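Local coordinates for uncharacterized protein (Parabacteroides distasonis, PDB 4Q34), which is probably an esterase of the alpha/beta hydrolase family, although its substrate and precise function have not been established, at residues A310-L313 with S314-L317; T297-P300 with M301-L304; V229-S232 with V233-E236. All coordinates share one frame; numbering follows the deposited sequence. Where two conformers were deposited one is given.

Contact 1: residues A310-L313 with S314-L317; sequences ADLL and SEWL
Leu313 and Leu317 pack one turn apart on helix 306-319, and Trp316, three residues on from Leu313, meets the same leucine. From CB, which lies against the helix backbone, the Leu313 side chain sets off anti to its own backbone N (chi1 -180°), which places CG beside its carbonyl carbon, where the branched end can meet Leu317. There CG comes 4.0 Å from Leu317 CD1, and the end methyl CD1 reaches the same distance, 4.0 Å, from Leu317 CG, so the two branched ends overlap at a slant. The same methyl, Leu313 CD1, also approaches CE3 of the Trp316 indole obliquely, at 4.3 Å. The backbone beneath fixes this spacing: Leu317 N donates to Leu313 O over 2.9 Å, nearly straight at 173°, while Ser314 N bonds to Ala310 O at 2.8 Å. Glu315 N to Asp311 O and Trp316 N to Leu312 O continue the alpha-helical ladder. The buried face rests on the central sheet, with Leu313 on Ala196 and Tyr198 of strand 192-198 and Trp316 on Ala194, Val243 and Tyr245. Asp311 and Ser314, on another side of the helix, both turn to Arg79, the aspartate by a salt bridge and the serine hydroxyl by a hydrogen bond. Chemically the helix is thus amphipathic: the leucine and indole carbons make apolar contact with the sheet, the peptide groups satisfy one another along the axis, and polar side chains of two successive turns share one guanidinium group.

Contact 2: residues T297-P300 with M301-L304; sequences THFP and MSDL
Thr297 OG1 stands between its backbone N and carbonyl carbon (chi1 72°), while Asp303 CG is turned anti to its own carbonyl carbon (chi1 -77°); together these torsions bring the hydroxyl to the carboxylate across the bend. The hydroxyl donates to the syn lone pair of Asp303 OD1 in a short bond, Thr297 OG1 to OD1 2.6 Å. The second oxygen takes the backbone, Thr297 N to Asp303 OD2 2.9 Å, the donor standing 24° out of the carboxylate plane. Asn296 ND2 adds another bond to OD2, so both oxygens of this buried acid are engaged. Thr297 OG1 also accepts from Phe299 N at 3.0 Å, closing an ST turn. An alanine at Asp303 is likely to leave the Thr297 hydroxyl and amide without their acceptor and the chain at Thr297 freer to shift. Phe299 O receives Ser302 N at 3.0 Å in a beta-turn cornered by Pro300 and Met301; Asp303 N adds only weak bonds to Phe299 O and Pro300 O. Met301, a selenomethionine, folds back along this turn: its SE lies 3.7 Å from Phe299 CB and 5.0 Å from the ring centroid, an oblique Met-aromatic contact. The phenyl ring itself meets Phe116 and His175 edge-to-face. Between Thr297 and Phe299, His298 reaches Glu199 and Ser176, a grouping consistent with the Ser-His-Glu triad of an alpha/beta hydrolase. The loop runs from strand 283-287 to helix 306-319, with His175 ending strand 170-175, Glu199 following strand 192-198, and Arg69 bonded to Ser302 O.

Contact 3: residues V229-S232 with V233-E236; sequences VPMS and VFME
Val233 meets both residues that lead into the short helix 231-234, with CG1 4.0 Å from Val229 CB and CG2 3.9 Å from Pro230 CD, the valine and proline side chains running alongside one another. Its amide makes a weak bond to Pro230 O. Phe234 follows with a much straighter one, Phe234 N to Pro230 O 3.0 Å at 168°, so the carbonyl of the N-cap proline takes two donors from the first turn. With Phe234 CG anti to the backbone N (chi1 -177°), the ring lies beside its own carbonyl carbon, and the SE of Met231, a selenomethionine, approaches it obliquely, 4.1 Å from CD2 and 5.3 Å from the ring centroid, in a Met-aromatic contact. The Val229 side chain crosses that of Phe234 at about a right angle, CG2 touching CB, and beyond the segments the phenyl rests on Pro207 and on Met275 and Leu276 of helix 257-277. Met235, also selenomethionine, bonds through its N to Met231 O and lays CG beside that carbonyl. Glu236 bends back over the turn: CG comes 3.5 Å from Ser232 O, and a water joins the two residues, 2.7 Å from Ser232 OG and donating to Glu236 OE2 at 3.2 Å. The other carboxylate oxygen, OE1, forms a salt bridge with Lys239. Apolar contacts of Met231 and Phe234 thus join the helix to strand 204-207, and Phe234 to helix 257-277, whereas Ser232 and Glu236 are linked through solvent.

How the contacts relate
Contact 2 is wholly buried, contact 1 half so, and contact 3 lies at the surface, its centre about 32 Å from that of contact 2 and on the opposite side of the chain's centre. Contacts 1 and 2 follow each other after strand 283-287, the loop of one leading into the helix of the other, and both reach strand 192-198 or the residue just after it (Ala196, Glu199). Contact 3, after strand 226-229, instead joins strand 204-207 and helix 257-277. Their chemistry follows their place: carboxylate and hydroxyl bonds shape the buried loop beside the probable active site, leucine and indole seat the C-terminal helix on the sheet, and the outlying turn combines apolar contacts with a water bridge.

Contact 1: residues A310-L313 with S314-L317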
ATOM      1  N   ALA A 310      12.125  11.132  17.043  1.00 19.25           N
ATOM      2  CA  ALA A 310      11.094  12.080  16.590  1.00 17.99           C
ATOM      3  C   ALA A 310      11.258  13.433  17.286  1.00 18.57           C
ATOM      4  O   ALA A 310      11.144  14.468  16.655  1.00 17.77           O
ATOM      5  CB  ALA A 310       9.695  11.525  16.817  1.00 17.98           C
ATOM      6  N   ASP A 311      11.571  13.435  18.588  1.00 19.86           N
ATOM      7  CA  ASP A 311      11.769  14.688  19.287  1.00 19.26           C
ATOM      8  C   ASP A 311      12.908  15.545  18.694  1.00 18.87           C
ATOM      9  O   ASP A 311      12.821  16.782  18.630  1.00 17.16           O
ATOM     10  CB  ASP A 311      12.050  14.454  20.787  1.00 20.19           C
ATOM     11  CG  ASP A 311      10.830  13.947  21.565  1.00 25.00           C
ATOM     12  OD1 ASP A 311       9.686  14.050  21.090  1.00 23.68           O
ATOM     13  OD2 ASP A 311      11.037  13.414  22.682  1.00 27.31           O
ATOM     14  N   LEU A 312      13.974  14.871  18.273  1.00 17.90           N
ATOM     15  CA  LEU A 312      15.107  15.538  17.628  0.50 18.28           C
ATOM     16  C   LEU A 312      14.660  16.185  16.345  1.00 19.41           C
ATOM     17  O   LEU A 312      15.005  17.341  16.068  1.00 19.46           O
ATOM     18  CB  LEU A 312      16.240  14.567  17.290  0.50 17.81           C
ATOM     19  CG  LEU A 312      17.182  14.181  18.415  0.50 16.74           C
ATOM     20  CD1 LEU A 312      18.075  13.092  17.852  0.50 16.58           C
ATOM     21  CD2 LEU A 312      17.973  15.386  18.903  0.50 17.57           C
ATOM     22  N   LEU A 313      13.900  15.445  15.552  1.00 19.05           N
ATOM     23  CA  LEU A 313      13.365  16.020  14.339  1.00 18.69           C
ATOM     24  C   LEU A 313      12.414  17.214  14.631  1.00 17.59           C
ATOM     25  O   LEU A 313      12.514  18.266  13.971  1.00 19.83           O
ATOM     26  CB  LEU A 313      12.664  14.958  13.476  1.00 19.54           C
ATOM     27  CG  LEU A 313      12.059  15.453  12.155  1.00 19.92           C
ATOM     28  CD1 LEU A 313      13.045  16.175  11.248  1.00 18.73           C
ATOM     29  CD2 LEU A 313      11.391  14.281  11.451  1.00 21.84           C
ATOM     30  N   SER A 314      11.492  17.057  15.568  1.00 17.26           N
ATOM     31  CA  SER A 314      10.566  18.173  15.923  1.00 18.63           C
ATOM     32  C   SER A 314      11.359  19.418  16.330  1.00 19.18           C
ATOM     33  O   SER A 314      10.998  20.521  16.019  1.00 18.61           O
ATOM     34  CB  SER A 314       9.646  17.802  17.080  1.00 18.68           C
ATOM     35  OG  SER A 314       8.639  16.888  16.690  1.00 17.42           O
ATOM     36  N   GLU A 315      12.447  19.222  17.075  1.00 18.07           N
ATOM     37  CA  GLU A 315      13.256  20.315  17.512  1.00 18.89           C
ATOM     38  C   GLU A 315      13.837  21.087  16.313  1.00 19.82           C
ATOM     39  O   GLU A 315      13.787  22.312  16.249  1.00 19.24           O
ATOM     40  CB  GLU A 315      14.384  19.792  18.475  1.00 19.66           C
ATOM     41  CG  GLU A 315      15.355  20.861  18.956  1.00 21.22           C
ATOM     42  CD  GLU A 315      16.405  20.321  19.931  1.00 28.78           C
ATOM     43  OE1 GLU A 315      17.252  19.576  19.450  1.00 30.23           O
ATOM     44  OE2 GLU A 315      16.373  20.685  21.128  1.00 30.61           O
ATOM     45  N   TRP A 316      14.428  20.350  15.381  1.00 18.98           N
ATOM     46  CA  TRP A 316      15.017  20.960  14.180  1.00 19.12           C
ATOM     47  C   TRP A 316      13.957  21.683  13.376  1.00 19.85           C
ATOM     48  O   TRP A 316      14.156  22.803  12.935  1.00 19.50           O
ATOM     49  CB  TRP A 316      15.652  19.877  13.342  1.00 20.23           C
ATOM     50  CG  TRP A 316      16.404  20.366  12.197  1.00 20.13           C
ATOM     51  CD1 TRP A 316      17.645  20.918  12.198  1.00 22.11           C
ATOM     52  CD2 TRP A 316      15.973  20.344  10.839  1.00 19.07           C
ATOM     53  NE1 TRP A 316      18.000  21.256  10.905  1.00 22.19           N
ATOM     54  CE2 TRP A 316      17.003  20.915  10.062  1.00 20.70           C
ATOM     55  CE3 TRP A 316      14.810  19.924  10.213  1.00 19.28           C
ATOM     56  CZ2 TRP A 316      16.919  21.025   8.665  1.00 20.25           C
ATOM     57  CZ3 TRP A 316      14.735  20.027   8.823  1.00 21.67           C
ATOM     58  CH2 TRP A 316      15.797  20.581   8.084  1.00 21.28           C
ATOM     59  N   LEU A 317      12.839  21.017  13.167  1.00 16.82           N
ATOM     60  CA  LEU A 317      11.744  21.631  12.415  1.00 17.65           C
ATOM     61  C   LEU A 317      11.376  22.948  13.094  1.00 18.52           C
ATOM     62  O   LEU A 317      11.170  23.965  12.432  1.00 20.15           O
ATOM     63  CB  LEU A 317      10.555  20.695  12.350  1.00 19.31           C
ATOM     64  CG  LEU A 317      10.701  19.430  11.507  1.00 18.93           C
ATOM     65  CD1 LEU A 317       9.510  18.494  11.720  1.00 20.43           C
ATOM     66  CD2 LEU A 317      10.913  19.779  10.045  1.00 20.93           C
TER

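Contact 2: residues T297-P300 with M301-L304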
ATOM      1  N   THR A 297      19.773   1.574  14.692  1.00 18.82           N
ATOM      2  CA  THR A 297      19.990   0.811  13.494  1.00 18.29           C
ATOM      3  C   THR A 297      19.873   1.776  12.293  1.00 18.81           C
ATOM      4  O   THR A 297      19.817   2.979  12.429  1.00 18.48           O
ATOM      5  CB  THR A 297      18.939  -0.336  13.384  1.00 17.62           C
ATOM      6  OG1 THR A 297      17.644   0.240  13.051  1.00 15.74           O
ATOM      7  CG2 THR A 297      18.858  -1.127  14.687  1.00 21.19           C
ATOM      8  N   HIS A 298      19.903   1.209  11.109  1.00 19.24           N
ATOM      9  CA  HIS A 298      19.668   1.944   9.872  1.00 18.45           C
ATOM     10  C   HIS A 298      18.267   2.493   9.792  1.00 18.96           C
ATOM     11  O   HIS A 298      18.076   3.347   8.993  1.00 18.79           O
ATOM     12  CB  HIS A 298      19.939   1.009   8.711  1.00 19.87           C
ATOM     13  CG  HIS A 298      19.643   1.578   7.364  1.00 20.08           C
ATOM     14  ND1 HIS A 298      20.304   2.677   6.864  1.00 20.10           N
ATOM     15  CD2 HIS A 298      18.848   1.129   6.372  1.00 21.90           C
ATOM     16  CE1 HIS A 298      19.861   2.929   5.642  1.00 20.65           C
ATOM     17  NE2 HIS A 298      18.967   2.006   5.329  1.00 20.00           N
ATOM     18  N   PHE A 299      17.330   2.012  10.626  1.00 18.12           N
ATOM     19  CA  PHE A 299      15.948   2.566  10.673  1.00 15.97           C
ATOM     20  C   PHE A 299      15.632   3.276  12.006  1.00 16.46           C
ATOM     21  O   PHE A 299      14.824   2.772  12.794  1.00 16.48           O
ATOM     22  CB  PHE A 299      14.892   1.490  10.510  1.00 16.40           C
ATOM     23  CG  PHE A 299      14.825   0.859   9.171  1.00 16.77           C
ATOM     24  CD1 PHE A 299      15.802   0.001   8.743  1.00 17.61           C
ATOM     25  CD2 PHE A 299      13.730   1.027   8.358  1.00 17.54           C
ATOM     26  CE1 PHE A 299      15.743  -0.592   7.509  1.00 18.33           C
ATOM     27  CE2 PHE A 299      13.645   0.408   7.128  1.00 18.29           C
ATOM     28  CZ  PHE A 299      14.676  -0.403   6.694  1.00 18.84           C
ATOM     29  N   PRO A 300      16.252   4.426  12.248  1.00 16.18           N
ATOM     30  CA  PRO A 300      16.014   5.069  13.552  1.00 17.09           C
ATOM     31  C   PRO A 300      14.576   5.469  13.796  1.00 18.51           C
ATOM     32  O   PRO A 300      14.131   5.505  14.955  1.00 18.95           O
ATOM     33  CB  PRO A 300      16.899   6.327  13.485  1.00 17.76           C
ATOM     34  CG  PRO A 300      17.960   5.992  12.500  1.00 19.83           C
ATOM     35  CD  PRO A 300      17.290   5.132  11.487  1.00 18.32           C
HETATM   36  N   MSE A 301      13.840   5.718  12.726  1.00 17.59           N
HETATM   37  CA  MSE A 301      12.418   6.076  12.830  1.00 16.54           C
HETATM   38  C   MSE A 301      11.557   4.984  13.350  1.00 16.16           C
HETATM   39  O   MSE A 301      10.446   5.275  13.783  1.00 17.61           O
HETATM   40  CB  MSE A 301      11.859   6.617  11.457  1.00 17.65           C
HETATM   41  CG  MSE A 301      11.629   5.543  10.374  1.00 17.19           C
HETATM   42 SE   MSE A 301      13.183   4.649   9.637  0.75 17.59          SE
HETATM   43  CE  MSE A 301      14.018   6.181   8.876  1.00 17.70           C
ATOM     44  N   SER A 302      11.997   3.712  13.321  1.00 16.95           N
ATOM     45  CA  SER A 302      11.166   2.586  13.842  1.00 16.00           C
ATOM     46  C   SER A 302      11.827   1.835  15.003  1.00 17.25           C
ATOM     47  O   SER A 302      11.283   0.861  15.513  1.00 18.10           O
ATOM     48  CB  SER A 302      10.753   1.610  12.715  1.00 19.19           C
ATOM     49  OG  SER A 302      11.876   1.077  12.005  1.00 18.84           O
ATOM     50  N   ASP A 303      13.008   2.295  15.387  1.00 17.73           N
ATOM     51  CA  ASP A 303      13.739   1.696  16.512  1.00 17.33           C
ATOM     52  C   ASP A 303      12.975   1.893  17.843  1.00 18.60           C
ATOM     53  O   ASP A 303      12.045   2.694  17.922  1.00 18.91           O
ATOM     54  CB  ASP A 303      15.125   2.327  16.620  1.00 18.89           C
ATOM     55  CG  ASP A 303      16.114   1.806  15.587  1.00 16.71           C
ATOM     56  OD1 ASP A 303      15.899   0.748  14.935  1.00 19.72           O
ATOM     57  OD2 ASP A 303      17.144   2.491  15.424  1.00 18.88           O
ATOM     58  N   LEU A 304      13.424   1.211  18.897  1.00 18.97           N
ATOM     59  CA  LEU A 304      12.760   1.278  20.213  1.00 20.17           C
ATOM     60  C   LEU A 304      12.709   2.663  20.785  1.00 19.47           C
ATOM     61  O   LEU A 304      11.768   2.953  21.528  1.00 22.26           O
ATOM     62  CB  LEU A 304      13.427   0.340  21.221  1.00 19.50           C
ATOM     63  CG  LEU A 304      13.290  -1.152  20.873  1.00 20.81           C
ATOM     64  CD1 LEU A 304      14.167  -1.961  21.841  1.00 23.84           C
ATOM     65  CD2 LEU A 304      11.844  -1.623  20.960  1.00 21.22           C
TER

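Contact 3: residues V229-S232 with V233-E236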
ATOM      1  N   VAL A 229      28.381  17.287 -10.337  1.00 23.98           N
ATOM      2  CA  VAL A 229      27.299  18.099 -10.922  1.00 24.98           C
ATOM      3  C   VAL A 229      27.850  19.501 -11.200  1.00 23.77           C
ATOM      4  O   VAL A 229      28.827  19.919 -10.592  1.00 23.10           O
ATOM      5  CB  VAL A 229      26.070  18.184 -10.000  1.00 23.18           C
ATOM      6  CG1 VAL A 229      25.590  16.792  -9.585  1.00 22.49           C
ATOM      7  CG2 VAL A 229      26.363  18.999  -8.741  1.00 22.91           C
ATOM      8  N   PRO A 230      27.240  20.240 -12.123  1.00 21.78           N
ATOM      9  CA  PRO A 230      27.725  21.597 -12.349  1.00 21.55           C
ATOM     10  C   PRO A 230      27.614  22.463 -11.078  1.00 20.39           C
ATOM     11  O   PRO A 230      26.738  22.216 -10.237  1.00 20.47           O
ATOM     12  CB  PRO A 230      26.756  22.154 -13.438  1.00 23.17           C
ATOM     13  CG  PRO A 230      26.186  20.912 -14.079  1.00 24.43           C
ATOM     14  CD  PRO A 230      26.091  19.895 -13.002  1.00 24.47           C
HETATM   15  N   MSE A 231      28.474  23.470 -10.991  1.00 23.17           N
HETATM   16  CA  MSE A 231      28.511  24.343  -9.791  1.00 23.87           C
HETATM   17  C   MSE A 231      27.148  24.938  -9.553  1.00 22.29           C
HETATM   18  O   MSE A 231      26.695  25.008  -8.420  1.00 22.30           O
HETATM   19  CB  MSE A 231      29.620  25.386  -9.947  1.00 28.24           C
HETATM   20  CG  MSE A 231      29.688  26.366  -8.773  1.00 34.09           C
HETATM   21 SE   MSE A 231      30.020  25.384  -7.081  0.75 50.47          SE
HETATM   22  CE  MSE A 231      31.995  25.375  -7.267  1.00 46.96           C
ATOM     23  N   SER A 232      26.443  25.378 -10.595  1.00 22.77           N
ATOM     24  CA  SER A 232      25.128  25.999 -10.337  1.00 23.19           C
ATOM     25  C   SER A 232      24.092  25.040  -9.764  1.00 21.68           C
ATOM     26  O   SER A 232      23.170  25.461  -9.046  1.00 23.52           O
ATOM     27  CB  SER A 232      24.573  26.663 -11.624  1.00 24.27           C
ATOM     28  OG  SER A 232      24.126  25.678 -12.537  1.00 25.69           O
ATOM     29  N   VAL A 233      24.237  23.753 -10.049  1.00 21.52           N
ATOM     30  CA  VAL A 233      23.373  22.725  -9.510  1.00 19.73           C
ATOM     31  C   VAL A 233      23.756  22.453  -8.039  1.00 19.54           C
ATOM     32  O   VAL A 233      22.891  22.374  -7.172  1.00 19.63           O
ATOM     33  CB  VAL A 233      23.426  21.461 -10.376  1.00 21.18           C
ATOM     34  CG1 VAL A 233      22.655  20.340  -9.736  1.00 21.13           C
ATOM     35  CG2 VAL A 233      22.853  21.773 -11.755  1.00 23.36           C
ATOM     36  N   PHE A 234      25.048  22.349  -7.790  1.00 19.46           N
ATOM     37  CA  PHE A 234      25.538  22.181  -6.407  1.00 19.69           C
ATOM     38  C   PHE A 234      25.007  23.293  -5.519  1.00 20.80           C
ATOM     39  O   PHE A 234      24.573  23.017  -4.398  1.00 20.95           O
ATOM     40  CB  PHE A 234      27.056  22.144  -6.384  1.00 19.18           C
ATOM     41  CG  PHE A 234      27.639  21.896  -5.005  1.00 19.69           C
ATOM     42  CD1 PHE A 234      27.463  20.658  -4.390  1.00 19.55           C
ATOM     43  CD2 PHE A 234      28.356  22.893  -4.342  1.00 21.89           C
ATOM     44  CE1 PHE A 234      28.009  20.398  -3.152  1.00 20.56           C
ATOM     45  CE2 PHE A 234      28.904  22.638  -3.069  1.00 21.91           C
ATOM     46  CZ  PHE A 234      28.724  21.395  -2.498  1.00 21.43           C
HETATM   47  N   MSE A 235      24.985  24.528  -6.035  1.00 20.34           N
HETATM   48  CA  MSE A 235      24.497  25.673  -5.239  1.00 24.18           C
HETATM   49  C   MSE A 235      23.046  25.547  -4.858  1.00 22.96           C
HETATM   50  O   MSE A 235      22.599  26.187  -3.893  1.00 20.50           O
HETATM   51  CB  MSE A 235      24.697  27.026  -5.946  1.00 25.76           C
HETATM   52  CG  MSE A 235      26.164  27.349  -6.168  1.00 35.10           C
HETATM   53 SE   MSE A 235      27.176  27.643  -4.475  0.75 52.15          SE
HETATM   54  CE  MSE A 235      25.970  29.027  -3.724  1.00 43.89           C
ATOM     55  N   GLU A 236      22.262  24.753  -5.596  1.00 22.70           N
ATOM     56  CA  GLU A 236      20.855  24.571  -5.218  1.00 23.49           C
ATOM     57  C   GLU A 236      20.702  23.946  -3.840  1.00 21.76           C
ATOM     58  O   GLU A 236      19.741  24.253  -3.146  1.00 22.81           O
ATOM     59  CB  GLU A 236      20.024  23.787  -6.269  1.00 25.85           C
ATOM     60  CG  GLU A 236      20.184  24.205  -7.728  1.00 36.88           C
ATOM     61  CD  GLU A 236      19.516  25.507  -8.117  1.00 46.69           C
ATOM     62  OE1 GLU A 236      18.893  26.155  -7.236  1.00 41.86           O
ATOM     63  OE2 GLU A 236      19.630  25.871  -9.327  1.00 53.71           O
TER
HETATM   64  O   HOH W   1      21.491  25.356 -11.834  1.00 25.27           O